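Local coordinates for alpha-L-arabinofuranosidase B (Aspergillus kawachii, PDB 6SXT), which hydrolyses terminal non-reducing alpha-L-arabinofuranosyl residues from arabinan, arabinoxylan and arabinogalactan, helping to degrade plant hemicellulose, at residues I182-S187 and D196-M201; T188-G193 and N206-G211; T442-H447 and T467-D472. One frame throughout, in Å; residues are numbered along the deposited sequence.

Contact 1. Residues I182-S187 and D196-M201. With NAG (2-acetamido-2-deoxy-beta-D-glucopyranose), chain B.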
# COMPACT_ATOMS: atom_id res chain seq x y z
N ILE A 182 -7.02 -2.25 -13.87
CA ILE A 182 -6.61 -3.41 -13.05
C ILE A 182 -7.25 -3.32 -11.68
O ILE A 182 -7.14 -2.28 -11.04
CB ILE A 182 -5.08 -3.48 -12.95
CG1 ILE A 182 -4.43 -3.65 -14.31
CG2 ILE A 182 -4.69 -4.57 -11.96
CD1 ILE A 182 -2.93 -3.33 -14.28
N TYR A 183 -7.79 -4.43 -11.22
CA TYR A 183 -8.22 -4.61 -9.83
C TYR A 183 -7.47 -5.81 -9.24
O TYR A 183 -7.32 -6.83 -9.91
CB TYR A 183 -9.74 -4.88 -9.77
CG TYR A 183 -10.18 -5.36 -8.42
CD1 TYR A 183 -10.54 -4.46 -7.43
CD2 TYR A 183 -10.23 -6.70 -8.09
CE1 TYR A 183 -10.87 -4.86 -6.15
CE2 TYR A 183 -10.56 -7.12 -6.81
CZ TYR A 183 -10.89 -6.22 -5.83
OH TYR A 183 -11.17 -6.61 -4.55
N LEU A 184 -7.06 -5.70 -7.99
CA LEU A 184 -6.52 -6.86 -7.23
C LEU A 184 -7.14 -6.89 -5.85
O LEU A 184 -6.99 -5.94 -5.10
CB LEU A 184 -5.00 -6.82 -7.14
CG LEU A 184 -4.39 -8.00 -6.39
CD1 LEU A 184 -4.66 -9.34 -7.04
CD2 LEU A 184 -2.89 -7.79 -6.23
N GLY A 185 -7.78 -8.02 -5.51
CA GLY A 185 -8.39 -8.18 -4.20
C GLY A 185 -9.36 -9.36 -4.22
O GLY A 185 -9.42 -10.07 -5.20
N ASN A 186 -10.07 -9.55 -3.11
CA ASN A 186 -11.01 -10.71 -3.08
C ASN A 186 -12.42 -10.21 -2.90
O ASN A 186 -13.20 -10.94 -2.30
CB ASN A 186 -10.63 -11.77 -2.06
CG ASN A 186 -10.87 -11.41 -0.61
OD1 ASN A 186 -10.49 -10.35 -0.12
ND2 ASN A 186 -11.55 -12.34 0.12
N SER A 187 -12.74 -9.04 -3.42
CA SER A 187 -14.15 -8.67 -3.63
C SER A 187 -14.88 -9.81 -4.32
O SER A 187 -14.42 -10.30 -5.37
CB SER A 187 -14.25 -7.41 -4.45
OG SER A 187 -15.64 -7.14 -4.68
N ASP A 196 -10.08 -19.02 -3.36
CA ASP A 196 -10.40 -18.07 -2.26
C ASP A 196 -9.87 -16.65 -2.54
O ASP A 196 -10.09 -15.75 -1.69
CB ASP A 196 -9.80 -18.53 -0.94
CG ASP A 196 -10.50 -19.74 -0.34
OD1 ASP A 196 -11.69 -19.95 -0.63
OD2 ASP A 196 -9.82 -20.48 0.36
N GLY A 197 -9.23 -16.44 -3.69
CA GLY A 197 -8.72 -15.10 -4.02
C GLY A 197 -7.34 -14.88 -3.41
O GLY A 197 -6.71 -15.77 -2.84
N PRO A 198 -6.73 -13.71 -3.63
CA PRO A 198 -7.34 -12.64 -4.44
C PRO A 198 -7.27 -12.94 -5.92
O PRO A 198 -6.62 -13.89 -6.33
CB PRO A 198 -6.46 -11.46 -4.08
CG PRO A 198 -5.07 -12.09 -3.92
CD PRO A 198 -5.34 -13.43 -3.28
N TRP A 199 -7.92 -12.11 -6.74
CA TRP A 199 -8.00 -12.26 -8.19
C TRP A 199 -7.57 -10.94 -8.83
O TRP A 199 -7.93 -9.87 -8.31
CB TRP A 199 -9.40 -12.61 -8.69
CG TRP A 199 -9.93 -13.84 -8.00
CD1 TRP A 199 -9.62 -15.12 -8.30
CD2 TRP A 199 -10.86 -13.88 -6.90
NE1 TRP A 199 -10.26 -15.96 -7.42
CE2 TRP A 199 -11.04 -15.24 -6.58
CE3 TRP A 199 -11.53 -12.92 -6.15
CZ2 TRP A 199 -11.87 -15.62 -5.52
CZ3 TRP A 199 -12.36 -13.29 -5.11
CH2 TRP A 199 -12.49 -14.65 -4.79
N ILE A 200 -6.94 -11.05 -9.98
CA ILE A 200 -6.81 -9.90 -10.90
C ILE A 200 -8.09 -9.85 -11.69
O ILE A 200 -8.46 -10.85 -12.32
CB ILE A 200 -5.63 -10.05 -11.88
CG1 ILE A 200 -4.31 -10.18 -11.11
CG2 ILE A 200 -5.65 -8.89 -12.84
CD1 ILE A 200 -3.19 -10.69 -11.97
N MET A 201 -8.75 -8.71 -11.64
CA MET A 201 -9.96 -8.52 -12.46
C MET A 201 -9.84 -7.18 -13.17
O MET A 201 -8.86 -6.44 -12.95
CB MET A 201 -11.21 -8.57 -11.59
CG MET A 201 -11.33 -9.91 -10.92
SD MET A 201 -12.95 -10.21 -10.10
CE MET A 201 -12.60 -9.51 -8.52
C1 NAG B . -11.76 -12.14 1.55
C2 NAG B . -13.19 -12.66 1.88
C3 NAG B . -13.40 -12.66 3.40
C4 NAG B . -12.32 -13.46 4.09
C5 NAG B . -10.96 -12.88 3.60
C6 NAG B . -9.80 -13.57 4.23
C7 NAG B . -15.13 -12.32 0.41
C8 NAG B . -16.04 -11.29 -0.10
N2 NAG B . -14.21 -11.85 1.26
O3 NAG B . -14.72 -13.31 3.57
O4 NAG B . -12.30 -13.23 5.50
O5 NAG B . -10.83 -13.04 2.20
O6 NAG B . -9.80 -14.96 3.99
O7 NAG B . -15.18 -13.50 0.01
O HOH W 1 -12.51 -14.91 -0.75
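Tyr183 O is held twice from the facing strand: Met201 N reaches it at 2.9 Å with an N-H...O angle of 163°, and Ile200 CA adds a C-H...O contact at 3.3 Å. The pairing is antiparallel and joins strands 180-185 and 199-203, the two inner strands of a four-stranded sheet in the catalytic domain. Tyr183 N returns a bond to Met201 O, completing one hydrogen-bonded pair, and Leu184 with Ile200 forms the non-hydrogen-bonded pair beside it. At the next hydrogen-bonded pair the two bonds are unequal: Trp199 N meets Gly185 O at 3.0 Å, whereas Gly185 N to Trp199 O is weak at 3.4 Å. A cis peptide precedes Pro198 at this end.

Side chains part to the two faces of the sheet. Leu184 CD1 rests on Pro198 CB at 4.1 Å and near Ile200 CG1, a face covered by Val228 and Ala230 of strand 227-235. On the other face Tyr183 and Met201 lie side by side, and the bend in Met201 (chi3 -88°) carries CE to 3.6 Å from Tyr183 CE2. Tyr183 OH accepts a hydrogen bond from Ser187 N. Trp199 CZ3 reaches Asn186 CA at 3.5 Å, while Gly197 CA sits over the centre of one face of its indole and NE1 bonds to Ala194 O.

Asn186 carries an N-linked glycan, its ND2 covalently bound to NAG C1. One water accepts from this ND2 and donates to NAG O7 and, at 2.7 Å, to Asp196 O.

Contact 2. Residues T188-G193 and N206-G211. With LXE ([(1~{S},2~{S},3~{S},4~{S})-2-(hydroxymethyl)-3,4-bis(oxidanyl)cyclopentyl]azanium), chain G; NAG (2-acetamido-2-deoxy-beta-D-glucopyranose), chain B; EDO (1,2-ethanediol), chain P.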
# COMPACT_ATOMS: atom_id res chain seq x y z
N THR A 188 -16.12 -10.14 -3.88
CA THR A 188 -17.01 -11.00 -4.69
C THR A 188 -18.37 -10.32 -4.90
O THR A 188 -19.33 -11.05 -5.30
CB THR A 188 -17.19 -12.38 -4.03
OG1 THR A 188 -17.81 -12.14 -2.78
CG2 THR A 188 -15.88 -13.09 -3.78
N THR A 189 -18.41 -9.01 -4.76
CA THR A 189 -19.64 -8.21 -5.01
C THR A 189 -20.07 -8.32 -6.46
O THR A 189 -21.29 -8.41 -6.75
CB THR A 189 -19.41 -6.76 -4.58
OG1 THR A 189 -19.04 -6.78 -3.21
CG2 THR A 189 -20.60 -5.87 -4.85
N TRP A 190 -19.12 -8.33 -7.38
CA TRP A 190 -19.35 -8.46 -8.82
C TRP A 190 -18.72 -9.76 -9.30
O TRP A 190 -19.31 -10.85 -9.17
CB TRP A 190 -18.81 -7.19 -9.50
CG TRP A 190 -19.39 -5.90 -9.00
CD1 TRP A 190 -20.56 -5.30 -9.42
CD2 TRP A 190 -18.81 -4.99 -8.04
NE1 TRP A 190 -20.74 -4.12 -8.75
CE2 TRP A 190 -19.70 -3.91 -7.88
CE3 TRP A 190 -17.64 -5.02 -7.23
CZ2 TRP A 190 -19.43 -2.85 -7.00
CZ3 TRP A 190 -17.37 -3.96 -6.39
CH2 TRP A 190 -18.27 -2.90 -6.27
N GLY A 191 -17.52 -9.70 -9.84
CA GLY A 191 -16.85 -10.87 -10.38
C GLY A 191 -15.97 -11.52 -9.33
O GLY A 191 -15.60 -10.88 -8.37
N TYR A 192 -15.54 -12.73 -9.68
CA TYR A 192 -14.53 -13.47 -8.89
C TYR A 192 -14.11 -14.69 -9.70
O TYR A 192 -14.67 -15.04 -10.79
CB TYR A 192 -15.04 -13.75 -7.48
CG TYR A 192 -16.29 -14.60 -7.49
CD1 TYR A 192 -16.22 -15.98 -7.54
CD2 TYR A 192 -17.55 -14.01 -7.53
CE1 TYR A 192 -17.37 -16.77 -7.58
CE2 TYR A 192 -18.71 -14.79 -7.59
CZ TYR A 192 -18.61 -16.17 -7.61
OH TYR A 192 -19.73 -16.98 -7.70
N GLY A 193 -12.98 -15.27 -9.30
CA GLY A 193 -12.38 -16.39 -10.00
C GLY A 193 -12.42 -17.67 -9.15
O GLY A 193 -13.21 -17.73 -8.15
N ASN A 206 -19.30 -0.45 -12.40
CA ASN A 206 -20.48 -1.25 -11.98
C ASN A 206 -20.22 -2.71 -12.28
O ASN A 206 -21.15 -3.51 -12.44
CB ASN A 206 -21.76 -0.75 -12.65
CG ASN A 206 -21.97 0.75 -12.44
OD1 ASN A 206 -22.42 1.41 -13.37
ND2 ASN A 206 -21.67 1.27 -11.28
N ASN A 207 -18.95 -3.11 -12.24
CA ASN A 207 -18.56 -4.52 -12.45
C ASN A 207 -17.02 -4.58 -12.33
O ASN A 207 -16.38 -3.85 -13.04
CB ASN A 207 -19.00 -5.09 -13.79
CG ASN A 207 -20.24 -5.99 -13.70
OD1 ASN A 207 -20.36 -6.85 -12.82
ND2 ASN A 207 -21.22 -5.68 -14.55
N LEU A 208 -16.57 -5.56 -11.55
CA LEU A 208 -15.21 -6.12 -11.67
C LEU A 208 -15.41 -7.41 -12.43
O LEU A 208 -16.25 -8.24 -11.99
CB LEU A 208 -14.65 -6.36 -10.28
CG LEU A 208 -14.58 -5.18 -9.33
CD1 LEU A 208 -14.00 -5.61 -8.00
CD2 LEU A 208 -13.80 -4.04 -9.89
N PHE A 209 -14.75 -7.57 -13.54
CA PHE A 209 -14.86 -8.75 -14.40
C PHE A 209 -13.63 -9.64 -14.25
O PHE A 209 -12.50 -9.21 -14.46
CB PHE A 209 -15.03 -8.34 -15.86
CG PHE A 209 -16.41 -7.79 -16.16
CD1 PHE A 209 -17.50 -8.66 -16.21
CD2 PHE A 209 -16.61 -6.48 -16.49
CE1 PHE A 209 -18.76 -8.19 -16.54
CE2 PHE A 209 -17.86 -6.02 -16.87
CZ PHE A 209 -18.94 -6.87 -16.85
N SER A 210 -13.90 -10.91 -14.01
CA SER A 210 -12.89 -11.99 -13.99
C SER A 210 -12.88 -12.73 -15.32
O SER A 210 -12.09 -13.67 -15.53
CB SER A 210 -13.12 -12.92 -12.85
OG SER A 210 -14.46 -13.45 -12.93
N GLY A 211 -13.67 -12.28 -16.28
CA GLY A 211 -13.74 -12.81 -17.65
C GLY A 211 -15.02 -12.34 -18.33
O GLY A 211 -15.61 -11.39 -17.84
C1' LXE G . -17.98 2.37 -9.83
C2' LXE G . -16.56 2.62 -9.33
O2' LXE G . -15.95 3.65 -10.01
C3' LXE G . -15.96 1.30 -9.58
O3' LXE G . -14.62 1.26 -8.94
C4' LXE G . -16.93 0.39 -8.85
C5' LXE G . -16.90 -1.03 -9.36
O5' LXE G . -17.08 -1.16 -10.75
C6' LXE G . -18.32 1.10 -9.08
N1' LXE G . -18.87 1.37 -7.72
C1 NAG B . -11.76 -12.14 1.55
C2 NAG B . -13.19 -12.66 1.88
C3 NAG B . -13.40 -12.66 3.40
C4 NAG B . -12.32 -13.46 4.09
C5 NAG B . -10.96 -12.88 3.60
C6 NAG B . -9.80 -13.57 4.23
C7 NAG B . -15.13 -12.32 0.41
C8 NAG B . -16.04 -11.29 -0.10
N2 NAG B . -14.21 -11.85 1.26
O3 NAG B . -14.72 -13.31 3.57
O4 NAG B . -12.30 -13.23 5.50
O5 NAG B . -10.83 -13.04 2.20
O6 NAG B . -9.80 -14.96 3.99
O7 NAG B . -15.18 -13.50 0.01
C1 EDO P . -12.47 -18.22 -17.92
O1 EDO P . -13.50 -18.92 -17.21
C2 EDO P . -12.54 -16.73 -18.15
O2 EDO P . -11.60 -15.77 -17.47
O HOH W 2 -22.34 -1.03 -8.78
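Trp190 packs its indole against Asn207 and Leu208 at the edge of the active site, and the compact part of the contact is built round this side chain. Its CB lies 3.4 Å from Leu208 N, a buried amide with no polar partner in the model. Farther out, Trp190 CE3 touches Leu208 CG at 3.7 Å. Asn207 CA makes a CH-pi contact with the five-membered ring, 4.1 Å from its centroid and 29° off the ring normal. The same face of the indole also takes C5' of the bound aminocyclopentane inhibitor, offset toward the rim, while Thr189 CG2 covers the opposite face over its centre. Asn207 N donates to O5' of the inhibitor at 3.1 Å, so the backbone that packs on Trp190 also holds the ligand; Asn207 ND2 is itself tied to Glu214 and Tyr265.

A second close point lies at the other end, where Ser210 OG donates to Tyr192 O at 2.7 Å. With chi1 at 56°, OG sits between the backbone N and the carbonyl carbon, and it approaches from well above the carbonyl plane. OG also bonds to Asn217.

The looser side is polar and partly exposed. A water lies 3.5 Å from Trp190 NE1 and takes only weak bonds from it and from Asn206 ND2, whose stronger partner is Asp173. Tyr192 CB points away from residues 206-211.

Residues 188-193 belong to the loop joining strands 180-185 and 199-203, and they run alongside 208-209, one of the two outer strands of the sheet. That strand pairs with 199-203 through Phe209 and Val202, while Tyr192 leans on Trp199 and Ser210 on Met201.

Contact 3. Residues T442-H447 and T467-D472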
# COMPACT_ATOMS: atom_id res chain seq x y z
N THR A 442 1.51 4.75 8.07
CA THR A 442 1.57 6.17 8.47
C THR A 442 1.36 6.34 9.99
O THR A 442 1.52 7.45 10.48
CB THR A 442 0.51 7.02 7.78
OG1 THR A 442 -0.79 6.47 8.01
CG2 THR A 442 0.76 7.05 6.27
N ARG A 443 1.00 5.24 10.65
CA ARG A 443 0.63 5.32 12.09
C ARG A 443 1.52 4.47 12.96
O ARG A 443 2.00 3.41 12.54
CB ARG A 443 -0.83 4.94 12.22
CG ARG A 443 -1.78 5.94 11.58
CD ARG A 443 -3.23 5.51 11.60
NE ARG A 443 -4.04 6.58 11.03
CZ ARG A 443 -4.44 7.68 11.67
NH1 ARG A 443 -4.19 7.84 12.95
NH2 ARG A 443 -5.05 8.65 11.00
N TYR A 444 1.69 4.95 14.19
CA TYR A 444 2.60 4.41 15.18
C TYR A 444 1.92 4.34 16.54
O TYR A 444 1.05 5.16 16.81
CB TYR A 444 3.80 5.35 15.36
CG TYR A 444 4.75 5.40 14.18
CD1 TYR A 444 4.48 6.18 13.10
CD2 TYR A 444 5.92 4.66 14.20
CE1 TYR A 444 5.31 6.15 11.99
CE2 TYR A 444 6.79 4.67 13.13
CZ TYR A 444 6.48 5.44 12.04
OH TYR A 444 7.36 5.46 10.95
N PHE A 445 2.34 3.38 17.36
CA PHE A 445 2.01 3.48 18.82
C PHE A 445 2.30 4.91 19.26
O PHE A 445 3.44 5.39 19.06
CB PHE A 445 2.86 2.57 19.71
CG PHE A 445 2.41 1.14 19.91
CD1 PHE A 445 1.91 0.34 18.90
CD2 PHE A 445 2.50 0.60 21.18
CE1 PHE A 445 1.58 -0.98 19.12
CE2 PHE A 445 2.16 -0.72 21.42
CZ PHE A 445 1.68 -1.50 20.40
N ARG A 446 1.33 5.59 19.85
CA ARG A 446 1.50 6.99 20.27
C ARG A 446 0.64 7.23 21.52
O ARG A 446 -0.57 6.97 21.44
CB ARG A 446 1.10 7.96 19.14
CG ARG A 446 1.42 9.44 19.43
CD ARG A 446 0.24 10.24 20.00
NE ARG A 446 0.80 11.52 20.41
CZ ARG A 446 0.98 12.56 19.59
NH1 ARG A 446 0.39 12.59 18.41
NH2 ARG A 446 1.70 13.59 20.02
N HIS A 447 1.27 7.71 22.59
CA HIS A 447 0.49 8.09 23.81
C HIS A 447 0.01 9.54 23.66
O HIS A 447 0.74 10.44 23.19
CB HIS A 447 1.22 7.77 25.12
CG HIS A 447 2.43 8.57 25.35
ND1 HIS A 447 2.33 9.81 25.95
CD2 HIS A 447 3.73 8.40 24.99
CE1 HIS A 447 3.54 10.33 26.02
NE2 HIS A 447 4.40 9.51 25.41
N THR A 467 2.53 17.99 17.86
CA THR A 467 3.22 18.37 19.11
C THR A 467 3.68 17.12 19.84
O THR A 467 2.82 16.27 20.10
CB THR A 467 2.29 19.20 19.99
OG1 THR A 467 1.95 20.33 19.20
CG2 THR A 467 2.96 19.67 21.26
N SER A 468 4.96 17.02 20.07
CA SER A 468 5.61 15.94 20.86
C SER A 468 5.46 14.60 20.13
O SER A 468 5.65 13.58 20.76
CB SER A 468 4.97 15.85 22.27
OG SER A 468 5.78 15.12 23.15
N PHE A 469 5.26 14.62 18.81
CA PHE A 469 4.99 13.35 18.08
C PHE A 469 6.19 12.44 18.24
O PHE A 469 6.03 11.26 18.64
CB PHE A 469 4.66 13.59 16.60
CG PHE A 469 4.39 12.27 15.93
CD1 PHE A 469 3.14 11.69 15.96
CD2 PHE A 469 5.42 11.62 15.27
CE1 PHE A 469 2.91 10.48 15.31
CE2 PHE A 469 5.18 10.40 14.64
CZ PHE A 469 3.93 9.84 14.67
N ASN A 470 7.38 12.88 17.88
CA ASN A 470 8.57 12.01 17.88
C ASN A 470 8.75 11.41 19.29
O ASN A 470 9.07 10.23 19.40
CB ASN A 470 9.83 12.74 17.46
CG ASN A 470 9.91 12.97 15.95
OD1 ASN A 470 8.95 12.75 15.22
ND2 ASN A 470 11.11 13.38 15.55
N ASN A 471 8.64 12.22 20.34
CA ASN A 471 8.83 11.67 21.71
C ASN A 471 7.70 10.69 22.06
O ASN A 471 8.02 9.59 22.62
CB ASN A 471 8.92 12.82 22.71
CG ASN A 471 10.24 13.55 22.64
OD1 ASN A 471 11.26 12.99 22.25
ND2 ASN A 471 10.22 14.79 23.11
N ASP A 472 6.48 11.01 21.69
CA ASP A 472 5.26 10.26 22.09
C ASP A 472 5.15 8.93 21.33
O ASP A 472 4.32 8.12 21.73
CB ASP A 472 3.98 11.05 21.92
CG ASP A 472 3.87 12.33 22.77
OD1 ASP A 472 4.80 12.57 23.62
OD2 ASP A 472 2.89 13.04 22.52
O HOH W 3 7.10 8.17 24.71
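A buried strand-to-helix contact, centred on a salt bridge between Arg446 and Asp472, joins strand 444-448 to the short helix 469-472 in the arabinose-binding domain, a beta-trefoil. Arg446 NH2 meets Asp472 OD2 at 2.8 Å with an N-H...O angle of 163°. Asp472 OD2 lies in the guanidinium plane and is met on its anti side, 30° out of the carboxylate plane. Arg446 NE adds a weak bond to OD2 at 3.3 Å and a second bond to His447 O. NH2 also gives a weak bond to Thr467 O, and NH1 reaches Phe463 O and Ser465 O.

The backbones meet through His447 N and Asp472 O at 3.2 Å. The imidazole of His447 presents a face to Asp472 CB, a CH-pi contact 4.1 Å from the centroid. Arg446 NH1 lies at the edge of the Phe469 ring, the planes 86° apart, and Phe469 CZ touches Tyr444 CD1 at 4.0 Å, the two side chains crossing at about a right angle.

Asp472 OD1 takes a bond from Ser468 OG at 2.8 Å, and Thr340 OG1 links OD1 to His447 NE2. Both carboxylate oxygens therefore have partners. With the guanidinium on OD2 and the Ser468 hydroxyl donating to OD1, the buried Asp472 is probably ionised, and two substrate-binding residues, His447 and Asp472, are held against each other.

Overall arrangement
Contacts 1 and 2 belong to the catalytic domain and interlock along the chain, their segments alternating in the order 182-187, 188-193, 196-201, 206-211. Their centres are 8 Å apart and they share one four-stranded sheet, in which strands 199-203 and 208-209 are neighbours. They also touch directly: Met201 CB comes within 3.2 Å of Phe209 O. The glycosylated end of segment 182-187 and a wall of the active site are thus parts of one compact unit. Contact 3 follows later in the chain, in the arabinose-binding domain, with its centre about 34 Å from that of contact 1 and 40 Å from that of contact 2. The catalytic pocket and this sugar-binding site are therefore well separated in one chain.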